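Local coordinates for putative vitamin-B12 independent methionine synthase family protein (PDB 1YPX) that probably transfers a methyl group from 5-methyltetrahydropteroyltriglutamate to homocysteine to make methionine, with zinc as the likely metal, at residues A[77-82]-A[112-117]; A[121-126]-A[131-136]; A[23-28]-A[36-41]. All blocks are in the same frame, centred on the assembly; numbering follows the deposited sequence.

Interaction 1 (A[77-82]-A[112-117]); sequences ENLDGV and TTHPFI
Asn78 carries this contact from the side of the 77-82 loop, lying across His114 and Pro115, and a water extends it to Thr112. At that first residue the water accepts from Thr112 N at 2.9 Å. The same water oxygen, 3.5 Å from Asn78 O, gives it a weak bond, bridging the two backbones where no direct hydrogen bond joins them. Two residues on comes His114, whose imidazole is the flat surface of the contact. Asn78 CB sits over one face of it, 3.0 Å from His114 NE2, and Leu79 CD2 approaches the ring obliquely, 4.3 Å from His114 CD2. The ring is gripped at both nitrogens. Phe116 N points almost straight at His114 ND1 (3.1 Å, 164° at the hydrogen) and lies in the ring plane, a capping bond just ahead of the helix. The other nitrogen, NE2, is hydrogen-bonded to Phe75 O, which suggests that the ring is neutral with its proton on NE2. Bonds at both nitrogens should hold the imidazole against rotation. Pro115 follows, and its CG and CD edge packs against the Asn78 amide group; CG of Asn78 is 3.6 Å from Pro115 CD. Asn78 CG stands beside its own backbone N (chi1 -86°), which carries the amide past the imidazole to the proline. The Phe116 ring makes no contact with the loop here; it stacks on Trp71 and meets Phe75 edge-to-face. Beyond Asn78, the loop closes in a type II turn from Leu79 to Val82. The contact thus ties the corner between helix 73-76 and strand 82-84 to the lead-in of helix 116-127, which in turn lays Phe116 and Ile117 against Phe176 and Ala175 of helix 158-178.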
loop_
_atom_site.group_PDB
_atom_site.type_symbol
_atom_site.label_atom_id
_atom_site.label_comp_id
_atom_site.label_asym_id
_atom_site.label_seq_id
_atom_site.Cartn_x
_atom_site.Cartn_y
_atom_site.Cartn_z
ATOM N N GLU A 77 5.016 3.561 15.125
ATOM C CA GLU A 77 5.328 4.211 16.391
ATOM C C GLU A 77 4.067 4.415 17.231
ATOM O O GLU A 77 4.150 4.783 18.401
ATOM C CB GLU A 77 6.005 5.564 16.161
ATOM C CG GLU A 77 5.060 6.657 15.698
ATOM C CD GLU A 77 5.649 8.047 15.869
ATOM O OE1 GLU A 77 6.028 8.392 17.016
ATOM O OE2 GLU A 77 5.724 8.796 14.864
ATOM N N ASN A 78 2.902 4.185 16.632
ATOM C CA ASN A 78 1.641 4.332 17.344
ATOM C C ASN A 78 1.100 2.989 17.787
ATOM O O ASN A 78 -0.074 2.848 18.085
ATOM C CB ASN A 78 0.602 5.045 16.485
ATOM C CG ASN A 78 0.702 6.542 16.588
ATOM O OD1 ASN A 78 1.092 7.207 15.640
ATOM N ND2 ASN A 78 0.357 7.082 17.750
ATOM N N LEU A 79 1.963 1.994 17.803
ATOM C CA LEU A 79 1.578 0.679 18.258
ATOM C C LEU A 79 2.228 0.562 19.637
ATOM O O LEU A 79 3.373 0.986 19.826
ATOM C CB LEU A 79 2.129 -0.392 17.314
ATOM C CG LEU A 79 1.492 -0.497 15.928
ATOM C CD1 LEU A 79 2.324 -1.433 15.053
ATOM C CD2 LEU A 79 0.040 -1.023 16.050
ATOM N N ASP A 80 1.493 0.007 20.597
ATOM C CA ASP A 80 2.012 -0.173 21.951
ATOM C C ASP A 80 3.284 -1.025 21.854
ATOM O O ASP A 80 3.354 -1.952 21.050
ATOM C CB ASP A 80 0.948 -0.858 22.837
ATOM C CG ASP A 80 1.460 -1.193 24.259
ATOM O OD1 ASP A 80 2.365 -2.059 24.392
ATOM O OD2 ASP A 80 0.948 -0.602 25.250
ATOM N N GLY A 81 4.293 -0.683 22.657
ATOM C CA GLY A 81 5.541 -1.423 22.656
ATOM C C GLY A 81 6.541 -0.938 21.623
ATOM O O GLY A 81 7.649 -1.474 21.529
ATOM N N VAL A 82 6.149 0.070 20.846
ATOM C CA VAL A 82 6.993 0.647 19.790
ATOM C C VAL A 82 7.052 2.161 19.965
ATOM O O VAL A 82 6.092 2.775 20.435
ATOM C CB VAL A 82 6.421 0.375 18.370
ATOM C CG1 VAL A 82 7.387 0.887 17.313
ATOM C CG2 VAL A 82 6.140 -1.100 18.184
ATOM N N THR A 112 -4.440 -0.626 20.427
ATOM C CA THR A 112 -5.565 -0.231 21.261
ATOM C C THR A 112 -6.299 0.938 20.645
ATOM O O THR A 112 -7.460 0.832 20.249
ATOM C CB THR A 112 -5.097 0.194 22.653
ATOM O OG1 THR A 112 -4.563 -0.942 23.339
ATOM C CG2 THR A 112 -6.252 0.776 23.444
ATOM N N THR A 113 -5.613 2.065 20.583
ATOM C CA THR A 113 -6.188 3.264 20.013
ATOM C C THR A 113 -5.147 3.899 19.114
ATOM O O THR A 113 -4.170 4.476 19.594
ATOM C CB THR A 113 -6.572 4.251 21.109
ATOM O OG1 THR A 113 -5.458 4.426 21.998
ATOM C CG2 THR A 113 -7.775 3.735 21.885
ATOM N N HIS A 114 -5.353 3.783 17.810
ATOM C CA HIS A 114 -4.428 4.351 16.838
ATOM C C HIS A 114 -5.062 5.589 16.200
ATOM O O HIS A 114 -6.279 5.662 16.053
ATOM C CB HIS A 114 -4.097 3.299 15.770
ATOM C CG HIS A 114 -2.787 3.525 15.079
ATOM N ND1 HIS A 114 -2.610 4.485 14.106
ATOM C CD2 HIS A 114 -1.591 2.902 15.213
ATOM C CE1 HIS A 114 -1.363 4.442 13.669
ATOM N NE2 HIS A 114 -0.726 3.492 14.324
ATOM N N PRO A 115 -4.244 6.596 15.852
ATOM C CA PRO A 115 -4.721 7.837 15.226
ATOM C C PRO A 115 -5.226 7.618 13.798
ATOM O O PRO A 115 -6.000 8.423 13.272
ATOM C CB PRO A 115 -3.488 8.733 15.249
ATOM C CG PRO A 115 -2.731 8.228 16.408
ATOM C CD PRO A 115 -2.846 6.748 16.279
ATOM N N PHE A 116 -4.778 6.535 13.171
ATOM C CA PHE A 116 -5.183 6.217 11.811
ATOM C C PHE A 116 -6.661 5.887 11.694
ATOM O O PHE A 116 -7.208 5.914 10.601
ATOM C CB PHE A 116 -4.344 5.048 11.275
ATOM C CG PHE A 116 -2.997 5.456 10.752
ATOM C CD1 PHE A 116 -2.291 6.493 11.348
ATOM C CD2 PHE A 116 -2.422 4.775 9.678
ATOM C CE1 PHE A 116 -1.024 6.858 10.889
ATOM C CE2 PHE A 116 -1.152 5.121 9.199
ATOM C CZ PHE A 116 -0.453 6.164 9.804
ATOM N N ILE A 117 -7.311 5.594 12.815
ATOM C CA ILE A 117 -8.739 5.259 12.805
ATOM C C ILE A 117 -9.637 6.449 12.470
ATOM O O ILE A 117 -10.583 6.314 11.686
ATOM C CB ILE A 117 -9.183 4.679 14.146
ATOM C CG1 ILE A 117 -8.293 3.483 14.504
ATOM C CG2 ILE A 117 -10.629 4.217 14.055
ATOM C CD1 ILE A 117 -8.443 2.311 13.549
HETATM O O HOH W 1 -2.110 1.172 20.384
#

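Interaction 2 (A[121-126]-A[131-136]); sequences IFLKEA and HVAKQT
With CG swung opposite its backbone N (chi1 170°), and a chi2 of 88° that sets CD1 to one side and leaves CD2 as the leading methyl, Leu123 reaches from helix 116-127 to the methyl of Ala133. This is the helix-on-strand packing of a TIM-barrel-like fold: helix 116-127 belongs to the beta-alpha-beta crossover between the neighbouring parallel strands 60-61 and 132-138, and it covers the outer side of the second. Leu123 CD2 touches Ala133 CB at 3.3 Å, and CG of Leu123 stands further back from the same methyl, at 4.1 Å. The side-chain contact is apolar, though Leu123 CD2 also lies 3.8 Å from Lys134 O; no hydrogen bond crosses between helix and strand. Phe120 and Val127 of the same helix also touch Ala133, placing this small residue among three larger side chains. Directly after it, the chain sends Lys134 to the other side of the strand, where NZ is held by His11 O, Gln185 OE1 and Tyr183 OH; this buried ammonium lies near residues that may form the family's zinc site. Val132 pairs through its backbone with Lys59 and Ile61, Lys134 with Ile61, and Gln135 with strand 183-188. On the helix, Lys124, whose NZ bonds to Gly180 O, meets the strand through its backbone: Lys124 CA lies 4.2 Å from Ala133 CB.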
loop_
_atom_site.group_PDB
_atom_site.type_symbol
_atom_site.label_atom_id
_atom_site.label_comp_id
_atom_site.label_asym_id
_atom_site.label_seq_id
_atom_site.Cartn_x
_atom_site.Cartn_y
_atom_site.Cartn_z
ATOM N N ILE A 121 -11.957 7.495 9.086
ATOM C CA ILE A 121 -13.311 7.999 9.231
ATOM C C ILE A 121 -13.405 9.331 8.469
ATOM O O ILE A 121 -14.381 9.594 7.766
ATOM C CB ILE A 121 -13.647 8.234 10.732
ATOM C CG1 ILE A 121 -13.621 6.915 11.489
ATOM C CG2 ILE A 121 -15.010 8.862 10.890
ATOM C CD1 ILE A 121 -13.682 7.091 12.995
ATOM N N PHE A 122 -12.386 10.171 8.605
ATOM C CA PHE A 122 -12.395 11.450 7.904
ATOM C C PHE A 122 -12.406 11.251 6.399
ATOM O O PHE A 122 -13.225 11.838 5.699
ATOM C CB PHE A 122 -11.168 12.271 8.253
ATOM C CG PHE A 122 -11.097 13.563 7.517
ATOM C CD1 PHE A 122 -11.818 14.659 7.960
ATOM C CD2 PHE A 122 -10.325 13.681 6.366
ATOM C CE1 PHE A 122 -11.771 15.861 7.271
ATOM C CE2 PHE A 122 -10.271 14.884 5.666
ATOM C CZ PHE A 122 -10.995 15.979 6.118
ATOM N N LEU A 123 -11.466 10.445 5.910
ATOM C CA LEU A 123 -11.360 10.154 4.494
ATOM C C LEU A 123 -12.670 9.581 4.012
ATOM O O LEU A 123 -13.250 10.076 3.056
ATOM C CB LEU A 123 -10.260 9.127 4.225
ATOM C CG LEU A 123 -10.302 8.628 2.772
ATOM C CD1 LEU A 123 -9.468 9.549 1.927
ATOM C CD2 LEU A 123 -9.823 7.187 2.641
ATOM N N LYS A 124 -13.123 8.525 4.678
ATOM C CA LYS A 124 -14.363 7.863 4.316
ATOM C C LYS A 124 -15.474 8.888 4.148
ATOM O O LYS A 124 -16.284 8.795 3.226
ATOM C CB LYS A 124 -14.750 6.861 5.393
ATOM C CG LYS A 124 -16.104 6.236 5.188
ATOM C CD LYS A 124 -15.974 4.815 4.776
ATOM C CE LYS A 124 -17.332 4.182 4.635
ATOM N NZ LYS A 124 -17.209 2.845 3.965
ATOM N N GLU A 125 -15.504 9.864 5.043
ATOM C CA GLU A 125 -16.503 10.917 5.000
ATOM C C GLU A 125 -16.492 11.631 3.653
ATOM O O GLU A 125 -17.529 11.758 3.004
ATOM C CB GLU A 125 -16.238 11.940 6.106
ATOM C CG GLU A 125 -17.022 13.238 5.935
ATOM C CD GLU A 125 -16.209 14.483 6.291
ATOM O OE1 GLU A 125 -15.057 14.614 5.796
ATOM O OE2 GLU A 125 -16.735 15.340 7.053
ATOM N N ALA A 126 -15.314 12.091 3.240
ATOM C CA ALA A 126 -15.159 12.821 1.987
ATOM C C ALA A 126 -15.329 12.014 0.703
ATOM O O ALA A 126 -15.644 12.575 -0.341
ATOM C CB ALA A 126 -13.812 13.494 1.967
ATOM N N HIS A 131 -17.924 5.824 -4.269
ATOM C CA HIS A 131 -16.519 5.492 -4.445
ATOM C C HIS A 131 -16.058 4.687 -3.243
ATOM O O HIS A 131 -16.786 4.581 -2.254
ATOM C CB HIS A 131 -15.680 6.765 -4.546
ATOM C CG HIS A 131 -16.191 7.750 -5.546
ATOM N ND1 HIS A 131 -17.345 8.481 -5.352
ATOM C CD2 HIS A 131 -15.713 8.116 -6.758
ATOM C CE1 HIS A 131 -17.552 9.256 -6.401
ATOM N NE2 HIS A 131 -16.576 9.052 -7.270
ATOM N N VAL A 132 -14.855 4.128 -3.317
ATOM C CA VAL A 132 -14.335 3.346 -2.200
ATOM C C VAL A 132 -13.091 3.982 -1.580
ATOM O O VAL A 132 -12.155 4.359 -2.279
ATOM C CB VAL A 132 -13.995 1.890 -2.619
ATOM C CG1 VAL A 132 -13.418 1.138 -1.431
ATOM C CG2 VAL A 132 -15.234 1.180 -3.127
ATOM N N ALA A 133 -13.086 4.098 -0.259
ATOM C CA ALA A 133 -11.951 4.685 0.436
ATOM C C ALA A 133 -10.846 3.646 0.581
ATOM O O ALA A 133 -11.088 2.557 1.089
ATOM C CB ALA A 133 -12.375 5.194 1.818
ATOM N N LYS A 134 -9.643 3.978 0.131
ATOM C CA LYS A 134 -8.519 3.060 0.235
ATOM C C LYS A 134 -7.576 3.539 1.347
ATOM O O LYS A 134 -7.223 4.718 1.406
ATOM C CB LYS A 134 -7.781 2.991 -1.106
ATOM C CG LYS A 134 -6.589 2.040 -1.138
ATOM C CD LYS A 134 -6.007 1.929 -2.547
ATOM C CE LYS A 134 -4.777 1.034 -2.583
ATOM N NZ LYS A 134 -4.263 0.836 -3.972
ATOM N N GLN A 135 -7.194 2.635 2.239
ATOM C CA GLN A 135 -6.294 2.976 3.337
ATOM C C GLN A 135 -4.997 2.173 3.182
ATOM O O GLN A 135 -5.043 0.978 2.903
ATOM C CB GLN A 135 -6.972 2.660 4.687
ATOM C CG GLN A 135 -6.070 2.740 5.931
ATOM C CD GLN A 135 -5.547 4.137 6.198
ATOM O OE1 GLN A 135 -6.282 5.026 6.616
ATOM N NE2 GLN A 135 -4.266 4.332 5.962
ATOM N N THR A 136 -3.851 2.825 3.342
ATOM C CA THR A 136 -2.565 2.145 3.214
ATOM C C THR A 136 -1.793 2.196 4.532
ATOM O O THR A 136 -1.725 3.240 5.180
ATOM C CB THR A 136 -1.649 2.822 2.121
ATOM O OG1 THR A 136 -1.211 4.114 2.584
ATOM C CG2 THR A 136 -2.404 3.015 0.809
#

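Interaction 3 (A[23-28]-A[36-41]); sequences DAREKF and LELRKI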
loop_
_atom_site.group_PDB
_atom_site.type_symbol
_atom_site.label_atom_id
_atom_site.label_comp_id
_atom_site.label_asym_id
_atom_site.label_seq_id
_atom_site.Cartn_x
_atom_site.Cartn_y
_atom_site.Cartn_z
ATOM N N ASP A 23 3.373 24.207 3.108
ATOM C CA ASP A 23 3.527 25.400 3.944
ATOM C C ASP A 23 3.168 25.101 5.398
ATOM O O ASP A 23 3.909 25.451 6.326
ATOM C CB ASP A 23 2.625 26.529 3.417
ATOM C CG ASP A 23 3.171 27.191 2.149
ATOM O OD1 ASP A 23 2.438 28.009 1.549
ATOM O OD2 ASP A 23 4.327 26.907 1.755
ATOM N N ALA A 24 2.021 24.457 5.583
ATOM C CA ALA A 24 1.546 24.095 6.909
ATOM C C ALA A 24 2.576 23.261 7.675
ATOM O O ALA A 24 3.021 23.662 8.749
ATOM C CB ALA A 24 0.230 23.339 6.798
ATOM N N ARG A 25 2.969 22.112 7.126
ATOM C CA ARG A 25 3.939 21.252 7.805
ATOM C C ARG A 25 5.198 22.007 8.216
ATOM O O ARG A 25 5.923 21.573 9.113
ATOM C CB ARG A 25 4.325 20.046 6.932
ATOM C CG ARG A 25 3.175 19.075 6.656
ATOM C CD ARG A 25 3.653 17.729 6.094
ATOM N NE ARG A 25 4.427 16.953 7.064
ATOM C CZ ARG A 25 3.929 16.389 8.165
ATOM N NH1 ARG A 25 4.722 15.707 8.980
ATOM N NH2 ARG A 25 2.640 16.492 8.452
ATOM N N GLU A 26 5.458 23.138 7.567
ATOM C CA GLU A 26 6.634 23.930 7.894
ATOM C C GLU A 26 6.398 24.797 9.129
ATOM O O GLU A 26 7.225 24.809 10.047
ATOM C CB GLU A 26 7.044 24.796 6.698
ATOM C CG GLU A 26 7.481 23.983 5.473
ATOM C CD GLU A 26 8.224 24.814 4.430
ATOM O OE1 GLU A 26 7.670 25.844 3.981
ATOM O OE2 GLU A 26 9.361 24.431 4.062
ATOM N N LYS A 27 5.274 25.513 9.155
ATOM C CA LYS A 27 4.934 26.368 10.298
ATOM C C LYS A 27 4.798 25.544 11.575
ATOM O O LYS A 27 5.082 26.030 12.674
ATOM C CB LYS A 27 3.621 27.123 10.054
ATOM C CG LYS A 27 3.704 28.255 9.036
ATOM C CD LYS A 27 2.348 28.941 8.852
ATOM C CE LYS A 27 2.414 30.044 7.799
ATOM N NZ LYS A 27 2.903 29.536 6.479
ATOM N N PHE A 28 4.358 24.297 11.425
ATOM C CA PHE A 28 4.194 23.414 12.571
ATOM C C PHE A 28 5.510 23.200 13.310
ATOM O O PHE A 28 5.635 23.557 14.479
ATOM C CB PHE A 28 3.639 22.061 12.134
ATOM C CG PHE A 28 3.638 21.036 13.228
ATOM C CD1 PHE A 28 2.856 21.217 14.365
ATOM C CD2 PHE A 28 4.435 19.901 13.133
ATOM C CE1 PHE A 28 2.868 20.283 15.391
ATOM C CE2 PHE A 28 4.454 18.960 14.155
ATOM C CZ PHE A 28 3.668 19.151 15.288
ATOM N N LEU A 36 -2.819 20.547 16.791
ATOM C CA LEU A 36 -4.273 20.619 16.758
ATOM C C LEU A 36 -4.767 21.635 15.730
ATOM O O LEU A 36 -5.960 21.705 15.463
ATOM C CB LEU A 36 -4.814 20.979 18.155
ATOM C CG LEU A 36 -4.155 22.125 18.949
ATOM C CD1 LEU A 36 -5.192 22.794 19.854
ATOM C CD2 LEU A 36 -2.988 21.598 19.772
ATOM N N GLU A 37 -3.851 22.408 15.147
ATOM C CA GLU A 37 -4.208 23.428 14.158
ATOM C C GLU A 37 -3.832 22.975 12.748
ATOM O O GLU A 37 -4.536 23.258 11.770
ATOM C CB GLU A 37 -3.485 24.740 14.488
ATOM C CG GLU A 37 -4.030 25.991 13.799
ATOM C CD GLU A 37 -3.196 27.236 14.086
ATOM O OE1 GLU A 37 -2.780 27.426 15.253
ATOM O OE2 GLU A 37 -2.964 28.031 13.149
ATOM N N LEU A 38 -2.703 22.279 12.657
ATOM C CA LEU A 38 -2.194 21.745 11.396
ATOM C C LEU A 38 -3.178 20.742 10.802
ATOM O O LEU A 38 -3.215 20.534 9.593
ATOM C CB LEU A 38 -0.848 21.045 11.634
ATOM C CG LEU A 38 -0.344 20.091 10.545
ATOM C CD1 LEU A 38 -0.025 20.895 9.292
ATOM C CD2 LEU A 38 0.898 19.344 11.023
ATOM N N ARG A 39 -3.977 20.121 11.656
ATOM C CA ARG A 39 -4.917 19.128 11.172
ATOM C C ARG A 39 -5.991 19.701 10.262
ATOM O O ARG A 39 -6.379 19.074 9.272
ATOM C CB ARG A 39 -5.570 18.400 12.337
ATOM C CG ARG A 39 -6.421 17.255 11.856
ATOM C CD ARG A 39 -6.768 16.278 12.952
ATOM N NE ARG A 39 -7.519 15.165 12.393
ATOM C CZ ARG A 39 -6.977 14.029 11.970
ATOM N NH1 ARG A 39 -7.755 13.077 11.473
ATOM N NH2 ARG A 39 -5.671 13.833 12.072
ATOM N N LYS A 40 -6.469 20.892 10.605
ATOM C CA LYS A 40 -7.498 21.551 9.813
ATOM C C LYS A 40 -7.045 21.703 8.371
ATOM O O LYS A 40 -7.712 21.231 7.455
ATOM C CB LYS A 40 -7.836 22.924 10.410
ATOM C CG LYS A 40 -8.910 22.901 11.511
ATOM C CD LYS A 40 -10.273 22.511 10.939
ATOM C CE LYS A 40 -11.368 22.499 11.994
ATOM N NZ LYS A 40 -12.652 21.913 11.493
ATOM N N ILE A 41 -5.911 22.357 8.162
ATOM C CA ILE A 41 -5.419 22.538 6.808
ATOM C C ILE A 41 -5.348 21.182 6.098
ATOM O O ILE A 41 -5.842 21.032 4.976
ATOM C CB ILE A 41 -4.029 23.197 6.804
ATOM C CG1 ILE A 41 -4.078 24.528 7.549
ATOM C CG2 ILE A 41 -3.585 23.449 5.364
ATOM C CD1 ILE A 41 -2.739 24.969 8.112
#
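Ala24 and Leu38 face each other across an antiparallel helical hairpin, formed where helix 19-30 turns back into the long helix 35-56. The short segments run at 176° to one another, and their axes come within 9.8 Å. Ala24 brings the two backbones near: its CB meets two branches of the partner helix, Leu38 CD1 at 3.5 Å and Ile41 CD1 at 3.6 Å. Ile41 arrives there with CG1 beside its backbone N (chi1 -57°) and the chain extended beyond, so that CD1 is its leading atom. Arg25 takes part with both backbone and side chain, its N lying 3.9 Å from Leu38 CD1. The guanidinium bends back, bringing NH2 to 4.2 Å from Leu38 CD2 in an oblique approach, and it has a weak, long ion pair with Glu42. One turn on, Phe28 finishes the seam. Leu38 forks between the two ends of the segment, one methyl going to Ala24 and the other to this ring. The side chains of Phe28 and Leu38 cross at about a right angle, with Leu38 CD2 over one ring face, 3.9 Å from Phe28 CG.

Interactions 1 and 2 share helix 116-127: the first meets the chain just ahead of it, the second presses its middle onto strand 132-138. They also touch, Phe116 CD2 lying 4.2 Å from Gln135 NE2. Interaction 3 stands apart, its centre about 21 Å from either of the others, on a peripheral hairpin about 25 Å from the centre of the chain. Chemistry follows place. The buried contact, interaction 2, is leucine against alanine on the outer side of the barrel wall; interaction 3, partly buried, is also apolar but adds an aromatic ring and an arginine. Interaction 1, likewise partly buried, sets an asparagine against a proline and a capping imidazole, with a weak water bridge alongside.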